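Local coordinates for cephalosporin acylase (Bacillus halodurans, PDB 2NLZ), which probably cleaves or transfers acyl groups at amide bonds, as a cephalosporin acylase of the gamma-glutamyltranspeptidase family of Ntn hydrolases, at residues D[276-281]-D[331-336]; D[308-313]-D[335-340]. The protein carries 1 engineered substitution. One frame throughout, in Å; residues are numbered along the deposited sequence.

Contact 1: D[276-281]-D[331-336]; sequences ALEALN and DEYATE
In the crossing of helix 274-283 with helix 331-338, Asn281 meets Ala334 and the Glu278 carboxylate comes up to the Tyr333 ring. The short helical axes pass 9.7 Å apart at a signed angle of -70°, and the nearest CA pair is Asn281 with Ala334. The small methyl of Ala334 permits this approach: its CB lies 3.5 Å from the backbone O of Asn281 and 3.8 Å from ND2 of the same residue. The Asn281 and Asp331 side chains cross at about a right angle; at 3.9 Å from Asn281 ND2 to Asp331 OD1 the pair is in polar proximity without being bonded. Glu278 makes a further side-chain approach. With CG anti to the backbone N (chi1 -176°) and the chain extended beyond it, its OE2 comes 3.6 Å from CE2 of Tyr333, the carboxylate turned 50° from the ring plane. The Tyr333 hydroxyl is hydrogen-bonded to Asp310 OD2. Within helix 331-338, Thr335 OG1 bonds back to Asp331 O at 2.6 Å, on the opposite face of that carbonyl from Thr335 N. Helix 274-283 itself rests on strands 250-259 and 262-266, so the crossing is helix-on-helix packing outside a sheet, as expected in the layered alpha-beta-beta-alpha fold of Ntn hydrolases.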
loop_
_atom_site.group_PDB
_atom_site.type_symbol
_atom_site.label_atom_id
_atom_site.label_comp_id
_atom_site.label_asym_id
_atom_site.label_seq_id
_atom_site.Cartn_x
_atom_site.Cartn_y
_atom_site.Cartn_z
ATOM N N ALA D 276 -5.240 4.975 31.590
ATOM C CA ALA D 276 -5.232 5.915 30.472
ATOM C C ALA D 276 -4.797 7.292 30.934
ATOM O O ALA D 276 -3.885 7.882 30.366
ATOM C CB ALA D 276 -6.611 5.992 29.832
ATOM N N LEU D 277 -5.453 7.772 31.989
ATOM C CA LEU D 277 -5.184 9.072 32.606
ATOM C C LEU D 277 -3.724 9.284 33.045
ATOM O O LEU D 277 -3.095 10.287 32.694
ATOM C CB LEU D 277 -6.136 9.272 33.787
ATOM C CG LEU D 277 -7.369 10.150 33.570
ATOM C CD1 LEU D 277 -7.852 10.126 32.157
ATOM C CD2 LEU D 277 -8.484 9.739 34.493
ATOM N N GLU D 278 -3.192 8.331 33.802
ATOM C CA GLU D 278 -1.805 8.377 34.239
ATOM C C GLU D 278 -0.834 8.337 33.048
ATOM O O GLU D 278 0.121 9.123 32.989
ATOM C CB GLU D 278 -1.515 7.231 35.212
ATOM C CG GLU D 278 -0.109 7.254 35.787
ATOM C CD GLU D 278 0.200 6.027 36.617
ATOM O OE1 GLU D 278 -0.735 5.392 37.148
ATOM O OE2 GLU D 278 1.390 5.692 36.732
ATOM N N ALA D 279 -1.089 7.434 32.104
ATOM C CA ALA D 279 -0.288 7.364 30.886
ATOM C C ALA D 279 -0.284 8.704 30.155
ATOM O O ALA D 279 0.784 9.232 29.850
ATOM C CB ALA D 279 -0.767 6.242 29.975
ATOM N N LEU D 280 -1.465 9.268 29.905
ATOM C CA LEU D 280 -1.542 10.591 29.276
ATOM C C LEU D 280 -0.743 11.632 30.054
ATOM O O LEU D 280 -0.124 12.522 29.456
ATOM C CB LEU D 280 -2.988 11.078 29.098
ATOM C CG LEU D 280 -3.717 10.881 27.760
ATOM C CD1 LEU D 280 -2.736 10.710 26.604
ATOM C CD2 LEU D 280 -4.675 9.704 27.818
ATOM N N ASN D 281 -0.748 11.492 31.380
ATOM C CA ASN D 281 -0.081 12.434 32.270
ATOM C C ASN D 281 1.444 12.326 32.208
ATOM O O ASN D 281 2.154 13.325 32.307
ATOM C CB ASN D 281 -0.572 12.225 33.701
ATOM C CG ASN D 281 -0.768 13.520 34.440
ATOM O OD1 ASN D 281 -1.112 14.551 33.844
ATOM N ND2 ASN D 281 -0.562 13.478 35.756
ATOM N N ASP D 331 1.128 15.628 39.001
ATOM C CA ASP D 331 2.163 16.092 38.075
ATOM C C ASP D 331 3.585 15.694 38.463
ATOM O O ASP D 331 4.411 15.426 37.583
ATOM C CB ASP D 331 2.092 17.609 37.895
ATOM C CG ASP D 331 0.881 18.049 37.097
ATOM O OD1 ASP D 331 0.279 17.211 36.390
ATOM O OD2 ASP D 331 0.528 19.241 37.176
ATOM N N GLU D 332 3.873 15.656 39.765
ATOM C CA GLU D 332 5.215 15.287 40.236
ATOM C C GLU D 332 5.474 13.784 40.158
ATOM O O GLU D 332 6.619 13.358 39.993
ATOM C CB GLU D 332 5.520 15.830 41.643
ATOM C CG GLU D 332 4.478 15.515 42.723
ATOM C CD GLU D 332 3.490 16.658 42.957
ATOM O OE1 GLU D 332 2.942 17.204 41.971
ATOM O OE2 GLU D 332 3.257 17.007 44.136
ATOM N N TYR D 333 4.416 12.989 40.271
ATOM C CA TYR D 333 4.536 11.548 40.075
ATOM C C TYR D 333 4.621 11.209 38.586
ATOM O O TYR D 333 5.296 10.257 38.189
ATOM C CB TYR D 333 3.376 10.800 40.716
ATOM C CG TYR D 333 3.465 9.301 40.545
ATOM C CD1 TYR D 333 4.608 8.609 40.931
ATOM C CD2 TYR D 333 2.406 8.574 39.995
ATOM C CE1 TYR D 333 4.697 7.239 40.775
ATOM C CE2 TYR D 333 2.485 7.194 39.836
ATOM C CZ TYR D 333 3.631 6.535 40.230
ATOM O OH TYR D 333 3.730 5.173 40.083
ATOM N N ALA D 334 3.928 11.985 37.766
ATOM C CA ALA D 334 4.075 11.867 36.327
ATOM C C ALA D 334 5.547 12.077 35.977
ATOM O O ALA D 334 6.164 11.230 35.328
ATOM C CB ALA D 334 3.196 12.889 35.613
ATOM N N THR D 335 6.100 13.194 36.454
ATOM C CA THR D 335 7.513 13.542 36.270
ATOM C C THR D 335 8.453 12.413 36.722
ATOM O O THR D 335 9.419 12.100 36.026
ATOM C CB THR D 335 7.873 14.877 36.991
ATOM O OG1 THR D 335 6.868 15.861 36.721
ATOM C CG2 THR D 335 9.216 15.411 36.514
ATOM N N GLU D 336 8.149 11.797 37.866
ATOM C CA GLU D 336 8.941 10.687 38.412
ATOM C C GLU D 336 9.027 9.465 37.496
ATOM O O GLU D 336 10.103 8.893 37.314
ATOM C CB GLU D 336 8.395 10.265 39.781
ATOM C CG GLU D 336 9.000 11.020 40.953
ATOM C CD GLU D 336 10.330 10.440 41.373
ATOM O OE1 GLU D 336 10.340 9.299 41.882
ATOM O OE2 GLU D 336 11.361 11.124 41.193
#

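Contact 2: D[308-313]-D[335-340]; sequences FVDGMK and TERRKE
The Arg337 guanidinium meets the Asp310 carboxylate at an oblique approach, neither squarely over a face nor along an edge, with the two planes 29° apart. The in-plane edge of the same guanidinium is turned to Glu340, whose OE1 makes a long ion pair of 3.9 Å with Arg337 NH2. On helix 331-338, one face of the Arg338 guanidinium is covered by Thr335 CA, 3.5 Å above the plane and displaced toward the rim.

Asp310 and Arg337 are the one pair within 4.5 Å across these segments, and their side chains come from opposite directions to bridge CA atoms 10.2 Å apart. NH1 of Arg337 stands 3.2 Å from Asp310 OD2, and the N-H...O angle of 136° makes this a weak hydrogen bond within a salt bridge. NH1 is about equally near Asp310 OD1, at 3.3 Å, though the weak bond is to OD2. The turn at chi2 (-111°) sets Arg337 CD beside Asp310 OD2, and the further bend at chi3 swings the guanidinium so that NH1 faces the carboxylate. Both groups have further partners: Arg337 NH2 donates to Glu349 O, and Asp310 OD1 accepts from Gly351 N, while OD2 also has Tyr333 OH.

A leucine in place of Arg337 would probably leave the buried Asp310 carboxylate without its cationic mate and Glu349 O without this donor. The positive charge probably eases the repulsion between the carboxylates of Asp310 and Glu278, if both are ionised. Asp310, Arg337 and, through a long leg, the exposed Glu340 form a salt-bridge network whose buried Asp310-Arg337 part ties helix 294-314 to helix 331-338.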
loop_
_atom_site.group_PDB
_atom_site.type_symbol
_atom_site.label_atom_id
_atom_site.label_comp_id
_atom_site.label_asym_id
_atom_site.label_seq_id
_atom_site.Cartn_x
_atom_site.Cartn_y
_atom_site.Cartn_z
ATOM N N PHE D 308 0.395 1.196 33.285
ATOM C CA PHE D 308 -0.402 -0.019 33.338
ATOM C C PHE D 308 0.008 -0.918 34.501
ATOM O O PHE D 308 -0.846 -1.549 35.133
ATOM C CB PHE D 308 -0.347 -0.782 32.012
ATOM C CG PHE D 308 -1.673 -1.346 31.581
ATOM C CD1 PHE D 308 -2.424 -2.144 32.433
ATOM C CD2 PHE D 308 -2.168 -1.083 30.309
ATOM C CE1 PHE D 308 -3.658 -2.666 32.034
ATOM C CE2 PHE D 308 -3.403 -1.603 29.892
ATOM C CZ PHE D 308 -4.150 -2.393 30.763
ATOM N N VAL D 309 1.306 -0.966 34.791
ATOM C CA VAL D 309 1.784 -1.785 35.903
ATOM C C VAL D 309 1.459 -1.108 37.241
ATOM O O VAL D 309 1.329 -1.771 38.278
ATOM C CB VAL D 309 3.273 -2.149 35.777
ATOM C CG1 VAL D 309 3.562 -3.406 36.583
ATOM C CG2 VAL D 309 3.612 -2.430 34.346
ATOM N N ASP D 310 1.293 0.209 37.198
ATOM C CA ASP D 310 0.783 0.950 38.338
ATOM C C ASP D 310 -0.667 0.636 38.564
ATOM O O ASP D 310 -1.050 0.260 39.667
ATOM C CB ASP D 310 0.946 2.449 38.138
ATOM C CG ASP D 310 2.316 2.927 38.512
ATOM O OD1 ASP D 310 3.040 2.167 39.193
ATOM O OD2 ASP D 310 2.675 4.056 38.134
ATOM N N GLY D 311 -1.469 0.782 37.516
ATOM C CA GLY D 311 -2.904 0.498 37.589
ATOM C C GLY D 311 -3.210 -0.924 38.026
ATOM O O GLY D 311 -4.159 -1.156 38.772
ATOM N N MET D 312 -2.392 -1.875 37.574
ATOM C CA MET D 312 -2.580 -3.284 37.925
ATOM C C MET D 312 -2.193 -3.571 39.368
ATOM O O MET D 312 -2.723 -4.496 39.989
ATOM C CB MET D 312 -1.806 -4.191 36.968
ATOM C CG MET D 312 -2.658 -4.794 35.873
ATOM S SD MET D 312 -1.650 -5.107 34.420
ATOM C CE MET D 312 -2.267 -6.715 33.894
ATOM N N LYS D 313 -1.269 -2.772 39.893
ATOM C CA LYS D 313 -0.810 -2.913 41.267
ATOM C C LYS D 313 -1.824 -2.308 42.241
ATOM O O LYS D 313 -2.173 -2.927 43.249
ATOM C CB LYS D 313 0.572 -2.256 41.432
ATOM C CG LYS D 313 1.143 -2.242 42.855
ATOM C CD LYS D 313 1.832 -3.557 43.236
ATOM C CE LYS D 313 2.311 -3.557 44.698
ATOM N NZ LYS D 313 3.327 -2.488 44.993
ATOM N N THR D 335 6.100 13.194 36.454
ATOM C CA THR D 335 7.513 13.542 36.270
ATOM C C THR D 335 8.453 12.413 36.722
ATOM O O THR D 335 9.419 12.100 36.026
ATOM C CB THR D 335 7.873 14.877 36.991
ATOM O OG1 THR D 335 6.868 15.861 36.721
ATOM C CG2 THR D 335 9.216 15.411 36.514
ATOM N N GLU D 336 8.149 11.797 37.866
ATOM C CA GLU D 336 8.941 10.687 38.412
ATOM C C GLU D 336 9.027 9.465 37.496
ATOM O O GLU D 336 10.103 8.893 37.314
ATOM C CB GLU D 336 8.395 10.265 39.781
ATOM C CG GLU D 336 9.000 11.020 40.953
ATOM C CD GLU D 336 10.330 10.440 41.373
ATOM O OE1 GLU D 336 10.340 9.299 41.882
ATOM O OE2 GLU D 336 11.361 11.124 41.193
ATOM N N ARG D 337 7.888 9.067 36.938
ATOM C CA ARG D 337 7.812 7.929 36.028
ATOM C C ARG D 337 8.434 8.257 34.669
ATOM O O ARG D 337 9.086 7.413 34.059
ATOM C CB ARG D 337 6.351 7.530 35.826
ATOM C CG ARG D 337 5.599 7.173 37.098
ATOM C CD ARG D 337 5.277 5.693 37.160
ATOM N NE ARG D 337 6.464 4.881 37.395
ATOM C CZ ARG D 337 6.495 3.553 37.325
ATOM N NH1 ARG D 337 5.400 2.875 37.030
ATOM N NH2 ARG D 337 7.626 2.903 37.547
ATOM N N ARG D 338 8.227 9.494 34.208
ATOM C CA ARG D 338 8.722 9.980 32.912
ATOM C C ARG D 338 10.250 10.063 32.853
ATOM O O ARG D 338 10.845 10.056 31.772
ATOM C CB ARG D 338 8.044 11.320 32.558
ATOM C CG ARG D 338 8.847 12.298 31.719
ATOM C CD ARG D 338 7.957 13.352 31.073
ATOM N NE ARG D 338 6.714 13.608 31.808
ATOM C CZ ARG D 338 6.554 14.566 32.713
ATOM N NH1 ARG D 338 5.383 14.723 33.316
ATOM N NH2 ARG D 338 7.566 15.367 33.018
ATOM N N LYS D 339 10.879 10.120 34.024
ATOM C CA LYS D 339 12.335 10.051 34.123
ATOM C C LYS D 339 12.844 8.641 33.845
ATOM O O LYS D 339 14.002 8.459 33.481
ATOM C CB LYS D 339 12.821 10.519 35.498
ATOM C CG LYS D 339 12.953 12.036 35.637
ATOM C CD LYS D 339 13.894 12.420 36.781
ATOM C CE LYS D 339 13.374 11.949 38.134
ATOM N NZ LYS D 339 14.424 12.063 39.179
ATOM N N GLU D 340 11.977 7.645 34.009
ATOM C CA GLU D 340 12.364 6.270 33.720
ATOM C C GLU D 340 12.295 5.933 32.233
ATOM O O GLU D 340 12.813 4.898 31.807
ATOM C CB GLU D 340 11.559 5.267 34.547
ATOM C CG GLU D 340 11.869 5.323 36.035
ATOM C CD GLU D 340 11.804 3.965 36.696
ATOM O OE1 GLU D 340 11.381 3.902 37.870
ATOM O OE2 GLU D 340 12.178 2.963 36.046
#

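Both contacts use helix 331-338, which meets helix 274-283 in contact 1 and helix 294-314 in contact 2; their centres are 7 Å apart. The junction between them is polar. Tyr333 OH of contact 1 lies 2.5 Å from Asp310 OD2 of contact 2, a probable hydrogen bond, and Glu278 OE2 lies 2.5 Å from the same Asp310 OD2, two like charges close together. Packing adds a second connection, with Glu278 OE2 3.9 Å from Arg337 CD and Asn281 O 3.7 Å from Arg338 NH1. One patch therefore joins three helices. Both contacts lie about 23 Å, centre to centre, from the middle of the chain; contact 1 is helix packing, contact 2 a buried ion pair.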